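Local coordinates for protein hemin degrading factor (PDB 4MF9) that binds heme and probably takes part in its trafficking and degradation, as a member of the HemS family, at residues D317-T321 / R340-E346; W239-N245 / A306-R312. One frame throughout, in Å; residues are numbered along the deposited sequence.

Interaction 1 (D317-T321 / R340-E346). With HEM (protoporphyrin IX containing Fe), chain C.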
ATOM      1  N   ASP A 317      -6.214 -22.044  11.594  1.00 37.97           N
ATOM      2  CA  ASP A 317      -7.416 -22.220  10.787  1.00 31.14           C
ATOM      3  C   ASP A 317      -7.119 -23.093   9.574  1.00 28.95           C
ATOM      4  O   ASP A 317      -7.960 -23.247   8.683  1.00 32.01           O
ATOM      5  CB  ASP A 317      -7.976 -20.868  10.340  1.00 35.08           C
ATOM      6  CG  ASP A 317      -7.969 -19.836  11.453  1.00 41.55           C
ATOM      7  OD1 ASP A 317      -7.730 -18.640  11.159  1.00 39.29           O
ATOM      8  OD2 ASP A 317      -8.196 -20.222  12.624  1.00 41.48           O
ATOM      9  N   GLY A 318      -5.916 -23.661   9.540  1.00 29.48           N
ATOM     10  CA  GLY A 318      -5.517 -24.545   8.451  1.00 22.51           C
ATOM     11  C   GLY A 318      -4.632 -23.876   7.403  1.00 26.11           C
ATOM     12  O   GLY A 318      -4.185 -22.746   7.584  1.00 22.31           O
ATOM     13  N   ILE A 319      -4.345 -24.559   6.321  1.00 21.46           N
ATOM     14  CA  ILE A 319      -3.523 -23.988   5.300  1.00 21.13           C
ATOM     15  C   ILE A 319      -4.090 -22.725   4.623  1.00 16.34           C
ATOM     16  O   ILE A 319      -5.179 -22.706   4.248  1.00 14.87           O
ATOM     17  CB  ILE A 319      -3.225 -25.038   4.256  1.00 18.99           C
ATOM     18  CG1 ILE A 319      -2.593 -26.245   4.966  1.00 22.60           C
ATOM     19  CG2 ILE A 319      -2.434 -24.472   3.111  1.00 14.61           C
ATOM     20  CD1 ILE A 319      -1.114 -26.360   4.896  1.00 20.88           C
ATOM     21  N   VAL A 320      -3.243 -21.733   4.455  1.00 15.92           N
ATOM     22  CA  VAL A 320      -3.628 -20.517   3.739  1.00 14.82           C
ATOM     23  C   VAL A 320      -2.782 -20.380   2.489  1.00 11.20           C
ATOM     24  O   VAL A 320      -1.555 -20.345   2.561  1.00 13.57           O
ATOM     25  CB  VAL A 320      -3.454 -19.231   4.598  1.00 16.15           C
ATOM     26  CG1 VAL A 320      -3.756 -17.967   3.741  1.00 12.55           C
ATOM     27  CG2 VAL A 320      -4.355 -19.267   5.808  1.00 15.68           C
ATOM     28  N   THR A 321      -3.442 -20.282   1.343  1.00 11.61           N
ATOM     29  CA  THR A 321      -2.747 -20.147   0.074  1.00 11.47           C
ATOM     30  C   THR A 321      -2.812 -18.707  -0.425  1.00 11.69           C
ATOM     31  O   THR A 321      -3.863 -18.078  -0.372  1.00 12.22           O
ATOM     32  CB  THR A 321      -3.378 -21.060  -0.982  1.00 12.37           C
ATOM     33  OG1 THR A 321      -3.532 -22.377  -0.429  1.00 14.01           O
ATOM     34  CG2 THR A 321      -2.497 -21.128  -2.218  1.00 11.01           C
ATOM     35  N   ARG A 340     -11.718 -14.572   3.618  1.00 28.99           N
ATOM     36  CA  ARG A 340     -11.869 -15.411   4.780  1.00 32.08           C
ATOM     37  C   ARG A 340     -11.955 -14.621   6.107  1.00 36.23           C
ATOM     38  O   ARG A 340     -11.264 -13.675   6.283  1.00 32.91           O
ATOM     39  CB  ARG A 340     -10.690 -16.384   4.764  1.00 34.48           C
ATOM     40  CG  ARG A 340     -10.246 -17.022   6.041  1.00 33.31           C
ATOM     41  CD  ARG A 340      -8.968 -17.816   5.776  1.00 30.80           C
ATOM     42  NE  ARG A 340      -7.794 -17.250   6.427  1.00 24.20           N
ATOM     43  CZ  ARG A 340      -7.600 -17.284   7.722  1.00 28.92           C
ATOM     44  NH1 ARG A 340      -8.479 -17.876   8.464  1.00 34.75           N
ATOM     45  NH2 ARG A 340      -6.514 -16.786   8.269  1.00 23.49           N
ATOM     46  N   LYS A 341     -12.702 -15.141   7.058  1.00 37.20           N
ATOM     47  CA  LYS A 341     -12.776 -14.578   8.387  1.00 37.37           C
ATOM     48  C   LYS A 341     -11.896 -15.321   9.350  1.00 41.73           C
ATOM     49  O   LYS A 341     -11.813 -16.510   9.284  1.00 37.97           O
ATOM     50  CB  LYS A 341     -14.174 -14.677   8.907  1.00 40.00           C
ATOM     51  CG  LYS A 341     -15.131 -13.754   8.238  1.00 43.46           C
ATOM     52  CD  LYS A 341     -15.147 -12.409   8.933  1.00 46.87           C
ATOM     53  CE  LYS A 341     -15.568 -12.493  10.401  1.00 49.66           C
ATOM     54  NZ  LYS A 341     -16.517 -13.607  10.675  1.00 50.25           N
ATOM     55  N   PRO A 342     -11.285 -14.657  10.276  1.00 43.88           N
ATOM     56  CA  PRO A 342     -10.426 -15.428  11.161  1.00 40.18           C
ATOM     57  C   PRO A 342     -11.333 -16.448  11.851  1.00 38.13           C
ATOM     58  O   PRO A 342     -12.385 -16.093  12.208  1.00 34.87           O
ATOM     59  CB  PRO A 342      -9.845 -14.358  12.091  1.00 43.46           C
ATOM     60  CG  PRO A 342     -10.227 -13.054  11.488  1.00 37.10           C
ATOM     61  CD  PRO A 342     -11.493 -13.293  10.746  1.00 39.92           C
ATOM     62  N   GLY A 343     -10.913 -17.694  11.900  1.00 39.67           N
ATOM     63  CA  GLY A 343     -11.721 -18.807  12.324  1.00 35.02           C
ATOM     64  C   GLY A 343     -12.293 -19.664  11.229  1.00 41.15           C
ATOM     65  O   GLY A 343     -12.616 -20.817  11.449  1.00 45.19           O
ATOM     66  N   GLU A 344     -12.387 -19.125  10.044  1.00 40.83           N
ATOM     67  CA  GLU A 344     -12.777 -19.914   8.927  1.00 40.16           C
ATOM     68  C   GLU A 344     -11.517 -20.344   8.171  1.00 37.54           C
ATOM     69  O   GLU A 344     -10.527 -19.650   8.148  1.00 38.06           O
ATOM     70  CB  GLU A 344     -13.730 -19.178   8.001  1.00 40.80           C
ATOM     71  CG  GLU A 344     -14.517 -18.027   8.578  1.00 40.76           C
ATOM     72  CD  GLU A 344     -15.414 -17.451   7.525  1.00 47.44           C
ATOM     73  OE1 GLU A 344     -14.948 -17.095   6.448  1.00 44.47           O
ATOM     74  OE2 GLU A 344     -16.612 -17.443   7.737  1.00 56.72           O
ATOM     75  N   PRO A 345     -11.590 -21.509   7.590  1.00 38.57           N
ATOM     76  CA  PRO A 345     -10.569 -22.001   6.681  1.00 38.02           C
ATOM     77  C   PRO A 345     -10.739 -21.306   5.347  1.00 34.47           C
ATOM     78  O   PRO A 345     -11.787 -20.740   5.140  1.00 35.55           O
ATOM     79  CB  PRO A 345     -10.946 -23.463   6.540  1.00 33.86           C
ATOM     80  CG  PRO A 345     -12.396 -23.455   6.698  1.00 33.80           C
ATOM     81  CD  PRO A 345     -12.636 -22.509   7.801  1.00 33.52           C
ATOM     82  N   GLU A 346      -9.787 -21.368   4.449  1.00 30.67           N
ATOM     83  CA  GLU A 346      -9.944 -20.715   3.184  1.00 27.47           C
ATOM     84  C   GLU A 346     -10.964 -21.464   2.369  1.00 30.65           C
ATOM     85  O   GLU A 346     -11.265 -22.579   2.673  1.00 33.06           O
ATOM     86  CB  GLU A 346      -8.600 -20.511   2.460  1.00 25.85           C
ATOM     87  CG  GLU A 346      -8.005 -21.717   1.738  1.00 24.31           C
ATOM     88  CD  GLU A 346      -6.634 -21.472   1.141  1.00 23.53           C
ATOM     89  OE1 GLU A 346      -6.204 -20.343   1.065  1.00 13.87           O
ATOM     90  OE2 GLU A 346      -5.964 -22.433   0.766  1.00 20.86           O
TER
HETATM   91  CHA HEM C 400      -3.349 -11.267   6.528  1.00 28.73           C
HETATM   92  CHB HEM C 400      -7.494 -10.403   8.651  1.00 33.91           C
HETATM   93  CHC HEM C 400      -5.231  -7.542  11.783  1.00 26.79           C
HETATM   94  CHD HEM C 400      -1.419  -7.561   8.887  1.00 28.76           C
HETATM   95  C1A HEM C 400      -4.663 -11.341   6.896  1.00 31.87           C
HETATM   96  C2A HEM C 400      -5.627 -12.235   6.350  1.00 27.98           C
HETATM   97  C3A HEM C 400      -6.764 -12.001   6.962  1.00 29.10           C
HETATM   98  C4A HEM C 400      -6.531 -10.943   7.840  1.00 31.92           C
HETATM   99  CMA HEM C 400      -8.062 -12.706   6.686  1.00 32.10           C
HETATM  100  CAA HEM C 400      -5.436 -13.289   5.318  1.00 27.87           C
HETATM  101  CBA HEM C 400      -5.982 -14.702   5.646  1.00 24.17           C
HETATM  102  CGA HEM C 400      -5.089 -15.293   6.675  1.00 30.83           C
HETATM  103  O1A HEM C 400      -5.542 -15.868   7.660  1.00 29.43           O
HETATM  104  O2A HEM C 400      -3.905 -15.175   6.504  1.00 33.39           O
HETATM  105  C1B HEM C 400      -7.162  -9.553   9.697  1.00 36.28           C
HETATM  106  C2B HEM C 400      -8.163  -9.162  10.598  1.00 34.96           C
HETATM  107  C3B HEM C 400      -7.581  -8.366  11.505  1.00 36.84           C
HETATM  108  C4B HEM C 400      -6.157  -8.274  11.110  1.00 31.96           C
HETATM  109  CMB HEM C 400      -9.597  -9.599  10.566  1.00 33.21           C
HETATM  110  CAB HEM C 400      -8.333  -7.767  12.648  1.00 33.97           C
HETATM  111  CBB HEM C 400      -8.056  -6.641  13.230  1.00 34.67           C
HETATM  112  C1C HEM C 400      -3.998  -7.293  11.306  1.00 26.74           C
HETATM  113  C2C HEM C 400      -3.037  -6.538  11.946  1.00 29.46           C
HETATM  114  C3C HEM C 400      -1.941  -6.533  11.140  1.00 31.94           C
HETATM  115  C4C HEM C 400      -2.230  -7.294   9.972  1.00 29.13           C
HETATM  116  CMC HEM C 400      -3.175  -5.877  13.284  1.00 30.96           C
HETATM  117  CAC HEM C 400      -0.702  -5.849  11.424  1.00 32.03           C
HETATM  118  CBC HEM C 400       0.159  -5.770  10.453  1.00 32.67           C
HETATM  119  C1D HEM C 400      -1.616  -8.617   7.988  1.00 32.53           C
HETATM  120  C2D HEM C 400      -0.615  -9.075   6.977  1.00 30.74           C
HETATM  121  C3D HEM C 400      -1.170 -10.109   6.352  1.00 28.52           C
HETATM  122  C4D HEM C 400      -2.495 -10.276   6.960  1.00 30.18           C
HETATM  123  CMD HEM C 400       0.768  -8.540   6.671  1.00 26.64           C
HETATM  124  CAD HEM C 400      -0.551 -10.911   5.238  1.00 28.99           C
HETATM  125  CBD HEM C 400      -0.053 -12.241   5.805  1.00 26.92           C
HETATM  126  CGD HEM C 400       0.900 -13.078   5.007  1.00 29.60           C
HETATM  127  O1D HEM C 400       0.584 -14.241   4.875  1.00 24.87           O
HETATM  128  O2D HEM C 400       1.953 -12.673   4.541  1.00 25.82           O
HETATM  129  NA  HEM C 400      -5.242 -10.543   7.808  1.00 29.91           N
HETATM  130  NB  HEM C 400      -5.975  -9.020  10.023  1.00 33.17           N
HETATM  131  NC  HEM C 400      -3.484  -7.725  10.155  1.00 30.13           N
HETATM  132  ND  HEM C 400      -2.706  -9.366   7.916  1.00 30.08           N
HETATM  133 FE   HEM C 400      -4.220  -9.222   8.949  1.00 33.94          FE
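At the propionate end of the heme pocket, D317 and R340 form a salt bridge that ties the turn before strand 320-326 to the loop after strand 332-338. R340 NH1 donates to D317 OD1 at 2.9 Å, on the anti side of the carboxylate, with the two planes 54° apart. The same NH1 gives a second bond, of 2.7 Å, to E344 O, almost in line with that carbonyl. Both acceptors lie near the guanidinium plane, which should help to set its rotation. The R340 chain runs out anti from the backbone N (chi1 157°) and bends at chi3 (112°), which brings the guanidinium edge up to heme propionate oxygen O1A; the modelled separation there is too short to be trusted in detail. G343 N, inside the type II turn from K341 to E344, makes a weak bond to D317 OD1.

Further along, the E346 carboxylate spans T321: OE1 takes the backbone N at 2.8 Å, and OE2 uses its syn lone pair for OG1 at 2.7 Å. R351 forms a salt bridge with that OE2 as well, so the carboxylate is held from the helix side too.

V320 CG2 packs against the guanidinium of R340, 4.0 Å from NE, while P342 CG meets heme methyl CMB at 3.6 Å. This is a heme propionate site, with a binding arginine oriented by a second-shell aspartate.

Interaction 2 (W239-N245 / A306-R312)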
ATOM      1  N   TRP A 239       5.635 -25.830  -0.046  1.00 10.79           N
ATOM      2  CA  TRP A 239       5.309 -24.591   0.677  1.00 12.92           C
ATOM      3  C   TRP A 239       5.285 -23.371  -0.251  1.00 11.80           C
ATOM      4  O   TRP A 239       4.571 -22.391   0.004  1.00 10.05           O
ATOM      5  CB  TRP A 239       6.308 -24.332   1.818  1.00  9.19           C
ATOM      6  CG  TRP A 239       6.341 -25.384   2.910  1.00 10.42           C
ATOM      7  CD1 TRP A 239       7.428 -26.120   3.308  1.00 14.92           C
ATOM      8  CD2 TRP A 239       5.242 -25.821   3.730  1.00 12.35           C
ATOM      9  NE1 TRP A 239       7.073 -26.985   4.327  1.00 11.20           N
ATOM     10  CE2 TRP A 239       5.739 -26.823   4.603  1.00 13.02           C
ATOM     11  CE3 TRP A 239       3.889 -25.462   3.816  1.00 11.44           C
ATOM     12  CZ2 TRP A 239       4.929 -27.467   5.551  1.00 10.24           C
ATOM     13  CZ3 TRP A 239       3.082 -26.111   4.757  1.00 13.70           C
ATOM     14  CH2 TRP A 239       3.612 -27.101   5.617  1.00 12.05           C
ATOM     15  N   ALA A 240       6.088 -23.416  -1.310  1.00 10.96           N
ATOM     16  CA  ALA A 240       6.209 -22.263  -2.208  1.00 11.15           C
ATOM     17  C   ALA A 240       6.762 -22.665  -3.562  1.00 12.55           C
ATOM     18  O   ALA A 240       7.787 -23.347  -3.635  1.00 13.01           O
ATOM     19  CB  ALA A 240       7.087 -21.198  -1.580  1.00  9.31           C
ATOM     20  N   GLU A 241       6.101 -22.218  -4.615  1.00 11.45           N
ATOM     21  CA  GLU A 241       6.502 -22.492  -5.980  1.00 11.93           C
ATOM     22  C   GLU A 241       6.493 -21.247  -6.825  1.00 11.29           C
ATOM     23  O   GLU A 241       5.557 -20.577  -6.807  1.00 10.52           O
ATOM     24  CB  GLU A 241       5.527 -23.464  -6.629  1.00 13.01           C
ATOM     25  CG  GLU A 241       5.258 -24.746  -5.892  1.00 17.32           C
ATOM     26  CD  GLU A 241       4.240 -25.629  -6.618  1.00 20.93           C
ATOM     27  OE1 GLU A 241       4.641 -26.593  -7.209  1.00 27.96           O
ATOM     28  OE2 GLU A 241       3.076 -25.383  -6.601  1.00 17.34           O
ATOM     29  N   ARG A 242       7.518 -21.016  -7.589  1.00 12.45           N
ATOM     30  CA  ARG A 242       7.538 -19.896  -8.543  1.00 13.01           C
ATOM     31  C   ARG A 242       6.594 -20.102  -9.722  1.00 14.92           C
ATOM     32  O   ARG A 242       6.480 -21.167 -10.215  1.00 13.00           O
ATOM     33  CB  ARG A 242       8.939 -19.589  -9.002  1.00 12.51           C
ATOM     34  CG  ARG A 242       9.230 -18.131  -9.302  1.00 16.70           C
ATOM     35  CD  ARG A 242      10.697 -17.991  -9.573  1.00 22.24           C
ATOM     36  NE  ARG A 242      11.136 -16.692  -9.964  1.00 24.01           N
ATOM     37  CZ  ARG A 242      11.519 -16.377 -11.180  1.00 27.22           C
ATOM     38  NH1 ARG A 242      11.475 -17.278 -12.107  1.00 33.70           N
ATOM     39  NH2 ARG A 242      11.916 -15.172 -11.488  1.00 25.99           N
ATOM     40  N   LEU A 243       5.947 -19.040 -10.137  1.00 11.34           N
ATOM     41  CA  LEU A 243       4.993 -19.051 -11.237  1.00 13.44           C
ATOM     42  C   LEU A 243       5.422 -18.130 -12.378  1.00 12.11           C
ATOM     43  O   LEU A 243       6.197 -17.185 -12.182  1.00 11.71           O
ATOM     44  CB  LEU A 243       3.615 -18.607 -10.747  1.00 11.84           C
ATOM     45  CG  LEU A 243       3.027 -19.382  -9.579  1.00 15.48           C
ATOM     46  CD1 LEU A 243       1.752 -18.707  -9.096  1.00 14.49           C
ATOM     47  CD2 LEU A 243       2.770 -20.845  -9.954  1.00 15.84           C
ATOM     48  N   ASP A 244       4.913 -18.385 -13.566  1.00 12.12           N
ATOM     49  CA  ASP A 244       5.204 -17.516 -14.678  1.00 13.45           C
ATOM     50  C   ASP A 244       4.619 -16.133 -14.320  1.00 10.54           C
ATOM     51  O   ASP A 244       3.543 -16.045 -13.954  1.00 11.57           O
ATOM     52  CB  ASP A 244       4.541 -18.050 -15.926  1.00 20.38           C
ATOM     53  CG  ASP A 244       4.815 -17.196 -17.125  1.00 19.99           C
ATOM     54  OD1 ASP A 244       5.715 -17.545 -17.868  1.00 27.46           O
ATOM     55  OD2 ASP A 244       4.133 -16.220 -17.295  1.00 21.67           O
ATOM     56  N   ASN A 245       5.408 -15.101 -14.443  1.00  9.49           N
ATOM     57  CA  ASN A 245       4.986 -13.761 -14.049  1.00 13.89           C
ATOM     58  C   ASN A 245       3.669 -13.309 -14.658  1.00 13.80           C
ATOM     59  O   ASN A 245       2.939 -12.520 -14.054  1.00 12.22           O
ATOM     60  CB  ASN A 245       6.084 -12.754 -14.364  1.00 11.31           C
ATOM     61  CG  ASN A 245       7.257 -12.872 -13.426  1.00 15.30           C
ATOM     62  OD1 ASN A 245       7.135 -13.406 -12.320  1.00 14.38           O
ATOM     63  ND2 ASN A 245       8.408 -12.370 -13.855  1.00 18.99           N
ATOM     64  N   ALA A 306       9.132  -9.016 -10.880  1.00 15.85           N
ATOM     65  CA  ALA A 306      10.309  -9.836 -11.144  1.00 13.79           C
ATOM     66  C   ALA A 306      10.067 -11.305 -10.813  1.00 15.77           C
ATOM     67  O   ALA A 306      10.554 -12.184 -11.523  1.00 15.46           O
ATOM     68  CB  ALA A 306      11.494  -9.329 -10.382  1.00 15.66           C
ATOM     69  N   GLU A 307       9.355 -11.568  -9.715  1.00 13.61           N
ATOM     70  CA  GLU A 307       9.031 -12.945  -9.316  1.00 12.82           C
ATOM     71  C   GLU A 307       7.596 -13.049  -8.844  1.00 12.12           C
ATOM     72  O   GLU A 307       7.046 -12.109  -8.253  1.00 11.70           O
ATOM     73  CB  GLU A 307       9.923 -13.434  -8.175  1.00 17.82           C
ATOM     74  CG  GLU A 307      11.393 -13.177  -8.329  1.00 22.33           C
ATOM     75  CD  GLU A 307      12.157 -13.447  -7.045  1.00 19.48           C
ATOM     76  OE1 GLU A 307      11.778 -14.378  -6.286  1.00 18.84           O
ATOM     77  OE2 GLU A 307      13.144 -12.725  -6.806  1.00 22.90           O
ATOM     78  N   LEU A 308       7.005 -14.211  -9.089  1.00  9.69           N
ATOM     79  CA  LEU A 308       5.632 -14.490  -8.710  1.00  8.67           C
ATOM     80  C   LEU A 308       5.602 -15.868  -8.056  1.00 11.80           C
ATOM     81  O   LEU A 308       6.029 -16.867  -8.668  1.00 10.84           O
ATOM     82  CB  LEU A 308       4.723 -14.489  -9.948  1.00  8.57           C
ATOM     83  CG  LEU A 308       3.266 -14.713  -9.543  1.00 12.73           C
ATOM     84  CD1 LEU A 308       2.811 -13.574  -8.585  1.00 10.84           C
ATOM     85  CD2 LEU A 308       2.358 -14.831 -10.745  1.00  7.65           C
ATOM     86  N   TRP A 309       5.114 -15.925  -6.819  1.00  9.77           N
ATOM     87  CA  TRP A 309       5.116 -17.173  -6.054  1.00  9.85           C
ATOM     88  C   TRP A 309       3.729 -17.564  -5.587  1.00 10.28           C
ATOM     89  O   TRP A 309       2.945 -16.708  -5.147  1.00  9.81           O
ATOM     90  CB  TRP A 309       5.992 -17.004  -4.810  1.00  9.42           C
ATOM     91  CG  TRP A 309       7.439 -16.923  -5.099  1.00  8.26           C
ATOM     92  CD1 TRP A 309       8.147 -15.811  -5.456  1.00  8.05           C
ATOM     93  CD2 TRP A 309       8.374 -17.998  -5.038  1.00 11.44           C
ATOM     94  NE1 TRP A 309       9.468 -16.134  -5.634  1.00 10.94           N
ATOM     95  CE2 TRP A 309       9.635 -17.472  -5.376  1.00 11.71           C
ATOM     96  CE3 TRP A 309       8.268 -19.362  -4.729  1.00 10.49           C
ATOM     97  CZ2 TRP A 309      10.784 -18.265  -5.421  1.00 14.19           C
ATOM     98  CZ3 TRP A 309       9.405 -20.140  -4.764  1.00 13.68           C
ATOM     99  CH2 TRP A 309      10.649 -19.594  -5.109  1.00 14.00           C
ATOM    100  N   ARG A 310       3.432 -18.845  -5.673  1.00  8.70           N
ATOM    101  CA  ARG A 310       2.349 -19.438  -4.961  1.00  9.82           C
ATOM    102  C   ARG A 310       2.879 -19.883  -3.573  1.00  9.31           C
ATOM    103  O   ARG A 310       3.819 -20.563  -3.506  1.00  9.55           O
ATOM    104  CB  ARG A 310       1.748 -20.631  -5.687  1.00  6.45           C
ATOM    105  CG  ARG A 310       0.777 -21.472  -4.922  1.00 12.67           C
ATOM    106  CD  ARG A 310      -0.001 -22.495  -5.787  1.00 14.92           C
ATOM    107  NE  ARG A 310       0.857 -23.238  -6.690  1.00 13.34           N
ATOM    108  CZ  ARG A 310       0.650 -23.399  -7.987  1.00 20.22           C
ATOM    109  NH1 ARG A 310      -0.411 -22.874  -8.580  1.00 16.95           N
ATOM    110  NH2 ARG A 310       1.487 -24.116  -8.689  1.00 17.67           N
ATOM    111  N   VAL A 311       2.221 -19.486  -2.510  1.00 10.90           N
ATOM    112  CA  VAL A 311       2.748 -19.773  -1.170  1.00  8.49           C
ATOM    113  C   VAL A 311       1.672 -20.421  -0.318  1.00 11.81           C
ATOM    114  O   VAL A 311       0.510 -20.010  -0.382  1.00 11.86           O
ATOM    115  CB  VAL A 311       3.213 -18.479  -0.467  1.00 10.70           C
ATOM    116  CG1 VAL A 311       3.863 -18.788   0.899  1.00  9.86           C
ATOM    117  CG2 VAL A 311       4.185 -17.713  -1.350  1.00  8.87           C
ATOM    118  N   ARG A 312       2.053 -21.414   0.474  1.00  8.32           N
ATOM    119  CA  ARG A 312       1.157 -22.079   1.367  1.00  7.08           C
ATOM    120  C   ARG A 312       1.718 -22.052   2.801  1.00 11.51           C
ATOM    121  O   ARG A 312       2.816 -22.478   3.035  1.00 10.61           O
ATOM    122  CB  ARG A 312       0.804 -23.504   0.923  1.00  8.49           C
ATOM    123  CG  ARG A 312       0.747 -23.771  -0.564  1.00  9.83           C
ATOM    124  CD  ARG A 312       0.486 -25.241  -0.884  1.00 15.46           C
ATOM    125  NE  ARG A 312       0.316 -25.435  -2.287  1.00 17.37           N
ATOM    126  CZ  ARG A 312       1.297 -25.661  -3.122  1.00 16.72           C
ATOM    127  NH1 ARG A 312       2.519 -25.765  -2.683  1.00 14.90           N
ATOM    128  NH2 ARG A 312       1.041 -25.763  -4.400  1.00 19.13           N
TER
HETATM  129  O   HOH W   1       8.051 -15.652 -11.207  1.00 12.09           O
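Strand 240-243 runs antiparallel to strand 307-312, and E241 with R310 is a hydrogen-bonded pair, both N-to-O bonds being 3.0 Å. R312 N donates to W239 O at one end and L243 N to L308 O at the other. Next to this a water bridges the strands: it accepts from L308 N at 2.8 Å and lies within bonding distance of L243 O and N245 OD1. N245 ND2 reaches A306 O from above the carbonyl plane.

Charged groups gather on the E241 face. R310 grips OE2 side-on, through NE and through NH2 at 2.9 Å, and R312 NH2 adds a third donor at 3.0 Å to the same oxygen. E355 forms a salt bridge with R312 and A354 O accepts from R310, which links the cluster to the C-terminal helix. L243 CD2 lies over one face of the R310 guanidinium, 3.7 Å from NH2.

Aromatic packing belongs to the other face. R242 CB sits squarely over the six-membered ring of W309, 4.0 Å from its centroid, in a CH-pi contact, and A240 CB touches CE3 of that ring. CG of W309 stands anti to its carbonyl carbon (chi1 -71°), which lays the indole against the backbone of E241 and R242; NE1 donates in the ring plane to E307 OE1, 3.0 Å away. The whole is an antiparallel edge-strand pairing, strand 240-243 being the outermost of its sheet within the chain.

In the fold
Following the chain from the N terminus, strand 240-243 waits at the sheet edge while helix 247-258 and five strands pass by; interaction 2 closes this 60-residue loop when strand 307-313 returns beside it. The chain then turns through 314-319 into strand 320-326, pairs back with strand 332-338, and comes round to the start of strand 320-326, where interaction 1 closes an 18-residue loop. The two are in series, neither nested nor crossed. They meet where strands 307-313 and 320-326 lie side by side: T321 CG2 is 3.7 Å from V311 O. Together they connect the sheet edge to the heme-binding loop and helix 348-355.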